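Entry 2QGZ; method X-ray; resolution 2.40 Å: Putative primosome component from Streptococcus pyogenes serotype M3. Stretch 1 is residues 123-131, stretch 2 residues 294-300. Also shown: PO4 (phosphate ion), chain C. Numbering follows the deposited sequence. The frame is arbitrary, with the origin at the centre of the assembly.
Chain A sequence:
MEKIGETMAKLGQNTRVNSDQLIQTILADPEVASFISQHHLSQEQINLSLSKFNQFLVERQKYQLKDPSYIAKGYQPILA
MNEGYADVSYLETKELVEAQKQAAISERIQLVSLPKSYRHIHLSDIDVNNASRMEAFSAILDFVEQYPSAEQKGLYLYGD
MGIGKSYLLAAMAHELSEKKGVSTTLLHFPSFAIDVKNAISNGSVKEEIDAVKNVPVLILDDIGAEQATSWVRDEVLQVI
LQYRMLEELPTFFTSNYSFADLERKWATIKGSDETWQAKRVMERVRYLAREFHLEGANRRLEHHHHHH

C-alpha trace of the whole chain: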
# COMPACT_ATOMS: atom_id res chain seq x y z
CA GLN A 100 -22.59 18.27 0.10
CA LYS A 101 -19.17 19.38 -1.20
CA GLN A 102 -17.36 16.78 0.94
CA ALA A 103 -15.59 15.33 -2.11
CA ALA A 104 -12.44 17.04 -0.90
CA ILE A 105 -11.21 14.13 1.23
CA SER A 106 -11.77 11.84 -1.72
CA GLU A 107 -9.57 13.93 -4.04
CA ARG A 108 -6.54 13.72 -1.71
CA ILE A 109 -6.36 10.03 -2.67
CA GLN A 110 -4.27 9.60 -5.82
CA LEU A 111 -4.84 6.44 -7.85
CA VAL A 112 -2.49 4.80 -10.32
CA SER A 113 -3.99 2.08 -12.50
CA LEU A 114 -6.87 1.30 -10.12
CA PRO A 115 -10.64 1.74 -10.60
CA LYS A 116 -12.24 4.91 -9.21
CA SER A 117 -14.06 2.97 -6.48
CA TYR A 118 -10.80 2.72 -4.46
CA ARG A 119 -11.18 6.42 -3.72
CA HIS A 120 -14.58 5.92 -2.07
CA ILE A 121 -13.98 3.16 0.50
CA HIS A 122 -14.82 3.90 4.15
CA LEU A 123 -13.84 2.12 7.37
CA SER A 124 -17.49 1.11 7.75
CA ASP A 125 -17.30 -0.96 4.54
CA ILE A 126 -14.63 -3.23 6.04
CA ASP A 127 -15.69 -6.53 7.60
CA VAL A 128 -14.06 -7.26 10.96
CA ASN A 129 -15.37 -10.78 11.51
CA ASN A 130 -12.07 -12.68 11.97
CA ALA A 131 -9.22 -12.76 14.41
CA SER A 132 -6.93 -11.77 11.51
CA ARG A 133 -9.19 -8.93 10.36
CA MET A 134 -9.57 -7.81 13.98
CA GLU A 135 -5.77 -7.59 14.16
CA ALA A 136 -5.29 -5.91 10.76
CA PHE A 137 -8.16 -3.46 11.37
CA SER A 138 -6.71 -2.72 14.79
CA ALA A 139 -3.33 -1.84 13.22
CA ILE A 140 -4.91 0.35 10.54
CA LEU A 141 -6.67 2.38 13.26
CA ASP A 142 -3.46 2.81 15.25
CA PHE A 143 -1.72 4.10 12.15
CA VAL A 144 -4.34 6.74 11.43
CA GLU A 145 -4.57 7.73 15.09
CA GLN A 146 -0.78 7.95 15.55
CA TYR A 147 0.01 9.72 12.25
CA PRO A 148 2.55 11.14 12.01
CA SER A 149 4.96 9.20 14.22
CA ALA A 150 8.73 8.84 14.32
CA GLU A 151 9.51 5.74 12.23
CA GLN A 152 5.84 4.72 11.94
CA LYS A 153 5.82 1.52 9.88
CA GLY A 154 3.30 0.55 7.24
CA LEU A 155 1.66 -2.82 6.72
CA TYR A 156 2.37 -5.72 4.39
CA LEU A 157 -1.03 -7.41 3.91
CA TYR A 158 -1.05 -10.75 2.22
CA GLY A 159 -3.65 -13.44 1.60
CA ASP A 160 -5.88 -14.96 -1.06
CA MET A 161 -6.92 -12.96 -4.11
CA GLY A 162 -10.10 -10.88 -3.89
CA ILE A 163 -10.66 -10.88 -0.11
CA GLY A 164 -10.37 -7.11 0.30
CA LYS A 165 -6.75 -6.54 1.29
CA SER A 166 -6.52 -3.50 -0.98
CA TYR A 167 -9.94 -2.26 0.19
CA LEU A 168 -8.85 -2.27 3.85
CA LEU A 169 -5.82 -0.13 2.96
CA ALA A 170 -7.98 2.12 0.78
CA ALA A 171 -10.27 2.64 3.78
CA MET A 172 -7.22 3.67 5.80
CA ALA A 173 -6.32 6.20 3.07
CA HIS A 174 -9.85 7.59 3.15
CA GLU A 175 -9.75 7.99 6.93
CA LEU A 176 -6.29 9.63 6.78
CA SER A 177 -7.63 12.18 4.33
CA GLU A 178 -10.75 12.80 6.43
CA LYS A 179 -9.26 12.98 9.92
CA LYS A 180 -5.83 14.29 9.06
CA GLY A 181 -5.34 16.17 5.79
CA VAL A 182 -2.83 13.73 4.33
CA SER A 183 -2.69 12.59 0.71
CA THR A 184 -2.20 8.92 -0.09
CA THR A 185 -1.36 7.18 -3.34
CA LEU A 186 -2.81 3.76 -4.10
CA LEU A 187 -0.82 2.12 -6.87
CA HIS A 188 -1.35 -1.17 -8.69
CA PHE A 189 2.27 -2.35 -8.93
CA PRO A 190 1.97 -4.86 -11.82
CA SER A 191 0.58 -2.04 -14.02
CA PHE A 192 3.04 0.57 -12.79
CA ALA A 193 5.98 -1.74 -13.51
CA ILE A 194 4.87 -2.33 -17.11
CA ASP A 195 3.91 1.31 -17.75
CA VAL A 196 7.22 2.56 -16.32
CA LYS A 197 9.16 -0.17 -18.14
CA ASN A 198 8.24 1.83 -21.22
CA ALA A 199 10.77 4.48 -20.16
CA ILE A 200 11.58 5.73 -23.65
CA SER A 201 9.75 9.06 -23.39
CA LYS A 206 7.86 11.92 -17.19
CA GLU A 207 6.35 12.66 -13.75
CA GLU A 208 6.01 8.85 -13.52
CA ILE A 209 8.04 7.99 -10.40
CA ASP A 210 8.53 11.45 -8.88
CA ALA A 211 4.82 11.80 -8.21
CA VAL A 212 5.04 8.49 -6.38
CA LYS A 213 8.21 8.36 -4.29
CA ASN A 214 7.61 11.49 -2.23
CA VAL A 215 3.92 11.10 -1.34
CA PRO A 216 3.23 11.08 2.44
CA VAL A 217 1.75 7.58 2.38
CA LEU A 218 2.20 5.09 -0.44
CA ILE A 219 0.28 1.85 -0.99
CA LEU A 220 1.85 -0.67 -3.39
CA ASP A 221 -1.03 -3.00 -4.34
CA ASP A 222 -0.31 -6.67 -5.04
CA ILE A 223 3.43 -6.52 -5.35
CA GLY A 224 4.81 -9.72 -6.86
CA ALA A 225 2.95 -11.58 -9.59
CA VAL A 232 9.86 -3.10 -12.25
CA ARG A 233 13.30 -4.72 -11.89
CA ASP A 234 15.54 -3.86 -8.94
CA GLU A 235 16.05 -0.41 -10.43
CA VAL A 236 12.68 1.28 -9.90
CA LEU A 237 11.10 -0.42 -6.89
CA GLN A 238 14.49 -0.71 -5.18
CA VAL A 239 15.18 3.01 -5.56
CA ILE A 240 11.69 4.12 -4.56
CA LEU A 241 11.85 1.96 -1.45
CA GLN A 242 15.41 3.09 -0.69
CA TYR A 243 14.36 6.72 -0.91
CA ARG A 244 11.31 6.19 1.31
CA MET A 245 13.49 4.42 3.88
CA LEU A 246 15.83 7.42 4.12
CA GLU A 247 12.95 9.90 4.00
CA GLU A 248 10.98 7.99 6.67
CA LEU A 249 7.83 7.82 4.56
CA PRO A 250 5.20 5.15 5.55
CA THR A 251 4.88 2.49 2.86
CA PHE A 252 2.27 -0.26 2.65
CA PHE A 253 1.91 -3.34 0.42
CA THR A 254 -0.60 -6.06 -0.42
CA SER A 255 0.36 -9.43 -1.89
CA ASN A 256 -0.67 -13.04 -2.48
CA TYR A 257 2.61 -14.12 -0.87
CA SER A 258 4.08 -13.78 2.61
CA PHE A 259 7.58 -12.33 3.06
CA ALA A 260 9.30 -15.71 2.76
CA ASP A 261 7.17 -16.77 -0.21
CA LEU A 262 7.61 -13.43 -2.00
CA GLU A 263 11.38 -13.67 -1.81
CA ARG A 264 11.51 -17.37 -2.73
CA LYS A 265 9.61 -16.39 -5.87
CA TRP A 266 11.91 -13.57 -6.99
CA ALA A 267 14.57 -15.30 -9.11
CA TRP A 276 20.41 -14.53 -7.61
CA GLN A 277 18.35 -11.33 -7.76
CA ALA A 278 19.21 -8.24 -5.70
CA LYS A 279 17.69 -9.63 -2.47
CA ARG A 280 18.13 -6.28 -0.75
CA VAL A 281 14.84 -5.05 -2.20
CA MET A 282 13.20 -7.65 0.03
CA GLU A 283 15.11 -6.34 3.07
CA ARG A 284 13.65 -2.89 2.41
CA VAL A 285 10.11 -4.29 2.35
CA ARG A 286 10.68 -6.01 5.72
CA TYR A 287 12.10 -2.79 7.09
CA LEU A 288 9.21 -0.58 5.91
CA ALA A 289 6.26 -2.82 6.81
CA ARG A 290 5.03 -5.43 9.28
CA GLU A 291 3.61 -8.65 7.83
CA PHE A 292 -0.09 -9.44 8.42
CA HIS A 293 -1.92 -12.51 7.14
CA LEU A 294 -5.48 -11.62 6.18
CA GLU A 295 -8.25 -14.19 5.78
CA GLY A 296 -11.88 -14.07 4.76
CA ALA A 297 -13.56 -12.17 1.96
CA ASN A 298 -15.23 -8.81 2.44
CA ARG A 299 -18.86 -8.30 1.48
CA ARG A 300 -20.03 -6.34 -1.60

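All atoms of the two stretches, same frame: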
# COMPACT_ATOMS: atom_id res chain seq x y z
N LEU A 123 -14.12 3.11 6.34
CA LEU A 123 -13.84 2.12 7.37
C LEU A 123 -15.07 1.25 7.64
O LEU A 123 -14.94 0.08 7.97
CB LEU A 123 -13.43 2.79 8.68
CG LEU A 123 -12.09 3.51 8.70
CD1 LEU A 123 -11.95 4.22 10.03
CD2 LEU A 123 -10.95 2.50 8.48
N SER A 124 -16.25 1.83 7.51
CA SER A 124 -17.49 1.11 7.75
C SER A 124 -17.76 -0.01 6.74
O SER A 124 -18.54 -0.92 7.01
CB SER A 124 -18.68 2.08 7.76
OG SER A 124 -18.64 2.96 6.64
N ASP A 125 -17.12 0.06 5.57
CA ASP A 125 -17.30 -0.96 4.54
C ASP A 125 -16.43 -2.18 4.76
O ASP A 125 -16.55 -3.17 4.03
CB ASP A 125 -16.98 -0.40 3.14
CG ASP A 125 -17.89 0.75 2.73
OD1 ASP A 125 -19.13 0.61 2.84
OD2 ASP A 125 -17.35 1.79 2.28
N ILE A 126 -15.55 -2.12 5.75
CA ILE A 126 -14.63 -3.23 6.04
C ILE A 126 -15.19 -4.23 7.05
O ILE A 126 -15.61 -3.85 8.15
CB ILE A 126 -13.28 -2.70 6.59
CG1 ILE A 126 -12.67 -1.69 5.60
CG2 ILE A 126 -12.33 -3.85 6.84
CD1 ILE A 126 -12.61 -2.17 4.16
N ASP A 127 -15.19 -5.50 6.69
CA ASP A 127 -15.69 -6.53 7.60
C ASP A 127 -14.61 -6.91 8.60
O ASP A 127 -13.47 -7.20 8.22
CB ASP A 127 -16.12 -7.80 6.85
CG ASP A 127 -17.47 -7.63 6.12
OD1 ASP A 127 -18.40 -7.03 6.70
OD2 ASP A 127 -17.59 -8.12 4.98
N VAL A 128 -14.97 -6.89 9.88
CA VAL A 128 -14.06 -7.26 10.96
C VAL A 128 -14.74 -8.43 11.66
O VAL A 128 -15.25 -8.30 12.77
CB VAL A 128 -13.85 -6.08 11.95
CG1 VAL A 128 -12.72 -6.42 12.91
CG2 VAL A 128 -13.54 -4.80 11.20
N ASN A 129 -14.73 -9.57 11.00
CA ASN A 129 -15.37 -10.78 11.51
C ASN A 129 -14.41 -11.97 11.63
O ASN A 129 -14.83 -13.13 11.54
CB ASN A 129 -16.54 -11.13 10.58
CG ASN A 129 -16.13 -11.15 9.11
OD1 ASN A 129 -16.97 -11.31 8.21
ND2 ASN A 129 -14.84 -10.99 8.86
N ASN A 130 -13.13 -11.67 11.84
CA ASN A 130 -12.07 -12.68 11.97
C ASN A 130 -11.09 -12.20 13.01
O ASN A 130 -11.07 -11.02 13.37
CB ASN A 130 -11.24 -12.81 10.68
CG ASN A 130 -11.88 -13.69 9.66
OD1 ASN A 130 -11.41 -13.78 8.53
ND2 ASN A 130 -12.97 -14.35 10.05
N ALA A 131 -10.25 -13.12 13.47
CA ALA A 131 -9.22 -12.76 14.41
C ALA A 131 -8.18 -11.98 13.59
O ALA A 131 -7.64 -10.98 14.06
CB ALA A 131 -8.60 -14.00 15.03
N LEU A 294 -4.07 -11.94 6.18
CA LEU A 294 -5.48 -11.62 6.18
C LEU A 294 -6.30 -12.77 5.60
O LEU A 294 -5.95 -13.33 4.56
CB LEU A 294 -5.72 -10.35 5.37
CG LEU A 294 -7.07 -9.66 5.58
CD1 LEU A 294 -7.07 -9.02 6.95
CD2 LEU A 294 -7.30 -8.60 4.50
N GLU A 295 -7.39 -13.12 6.27
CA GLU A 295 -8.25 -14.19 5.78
C GLU A 295 -9.71 -13.75 5.75
O GLU A 295 -10.12 -12.86 6.50
CB GLU A 295 -8.10 -15.44 6.66
CG GLU A 295 -6.65 -15.85 6.86
CD GLU A 295 -6.50 -17.22 7.50
OE1 GLU A 295 -6.63 -18.24 6.78
OE2 GLU A 295 -6.27 -17.28 8.73
N GLY A 296 -10.47 -14.39 4.87
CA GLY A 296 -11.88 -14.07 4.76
C GLY A 296 -12.18 -12.96 3.79
O GLY A 296 -11.53 -11.92 3.80
N ALA A 297 -13.17 -13.17 2.94
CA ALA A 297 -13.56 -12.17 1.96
C ALA A 297 -14.35 -11.07 2.65
O ALA A 297 -14.82 -11.21 3.78
CB ALA A 297 -14.41 -12.81 0.85
N ASN A 298 -14.50 -9.95 1.95
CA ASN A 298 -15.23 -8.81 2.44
C ASN A 298 -16.54 -8.82 1.66
O ASN A 298 -16.57 -9.30 0.53
CB ASN A 298 -14.47 -7.53 2.12
CG ASN A 298 -14.85 -6.38 3.03
OD1 ASN A 298 -14.25 -6.21 4.09
ND2 ASN A 298 -15.85 -5.61 2.64
N ARG A 299 -17.62 -8.32 2.24
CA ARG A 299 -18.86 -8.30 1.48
C ARG A 299 -18.80 -7.23 0.39
O ARG A 299 -17.83 -6.46 0.32
CB ARG A 299 -20.07 -8.07 2.40
CG ARG A 299 -19.99 -6.94 3.41
CD ARG A 299 -20.11 -5.57 2.77
NE ARG A 299 -20.64 -4.55 3.68
CZ ARG A 299 -20.12 -4.22 4.87
NH1 ARG A 299 -19.04 -4.84 5.33
NH2 ARG A 299 -20.67 -3.25 5.58
N ARG A 300 -19.82 -7.25 -0.46
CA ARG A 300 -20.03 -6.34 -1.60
C ARG A 300 -19.94 -7.05 -2.95
O ARG A 300 -18.80 -7.32 -3.40
CB ARG A 300 -19.07 -5.17 -1.58
CG ARG A 300 -19.45 -4.08 -0.62
CD ARG A 300 -18.63 -2.85 -0.96
NE ARG A 300 -18.87 -2.48 -2.35
CZ ARG A 300 -20.05 -2.09 -2.81
NH1 ARG A 300 -21.10 -2.01 -1.98
NH2 ARG A 300 -20.21 -1.82 -4.10
P PO4 C . -18.07 6.03 7.34
O1 PO4 C . -17.59 7.26 6.59
O2 PO4 C . -16.91 5.09 7.52
O3 PO4 C . -18.61 6.43 8.68
O4 PO4 C . -19.17 5.36 6.55
O HOH W 1 -17.32 -10.96 5.57
O HOH W 2 -14.39 -12.26 6.19

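Apart from a short 3-10 segment at 123-125, which meets stretch 2 through its carbonyls, the contact is made by loops. The segment is fastened by a backbone hydrogen bond from Ile126 N to Leu123 O (3.2 Å), after which the chain runs as an irregular loop to Asn130, the N-cap of the next helix. Stretch 2 has no regular structure. The two backbones come nearest at Asp127 and Asn298, whose CA atoms are 5.7 Å apart, and have widened to 7.3 Å between the CA atoms of Asn130 and Gly296. Touching residues are at least 165 positions apart in sequence. The contact is modest, burying 393 Å² in total, and its hydrogen bonds and salt bridge are its clearest features.

The first rule is that a carboxamide can read a backbone. Asn298 has chi1 in t, and although its CA-to-CB bond points sideways, the amide end reaches stretch 1. There Asn298 ND2 donates to Asp125 O (2.9 Å) while Asn298 OD1 accepts from Asp127 N (2.9 Å), both nearly straight. A donor and an acceptor on one side chain thus match a carbonyl and an amide two residues apart, with Ile126 between them. Asn298 ND2 also donates to Arg299 O (3.2 Å), tying the side chain to its own stretch.

Asp127 returns the favour. Its CB points toward stretch 2, and its carboxylate divides its work: Asp127 OD2 accepts a hydrogen bond from Arg299 N (2.7 Å), and Asp127 OD1 forms a salt bridge with Arg299 NH1 (2.7 Å). One acid therefore engages both the backbone and the side chain of the same residue. Arg299 achieves this by folding back, with chi1 and chi2 both in p, so that Asp125 O lies over one face of its guanidinium. Arg299 and Asp127 have the largest covered areas, 72 and 71 Å².

Ile126 suits the intervening position differently: its CB points away from stretch 2, and the residue is buried, leaving its backbone beside the Asn298 amide.

At the wider end, Gly296 has phi/psi of 89/134, where a CB would jam against the preceding carbonyl and also lie 2.6 Å from Asn130 OD1. Glycine fits both constraints. Asn130 OD1 sits 2.6 Å from Glu295 O, a close approach of two acceptors rather than a hydrogen bond; Asn130 ND2 makes a weak bond to Asn129 O (2.7 Å). Water also bridges the stretches: water 2 accepts from Asn129 ND2 (3.0 Å) and donates to Ala297 O (2.7 Å).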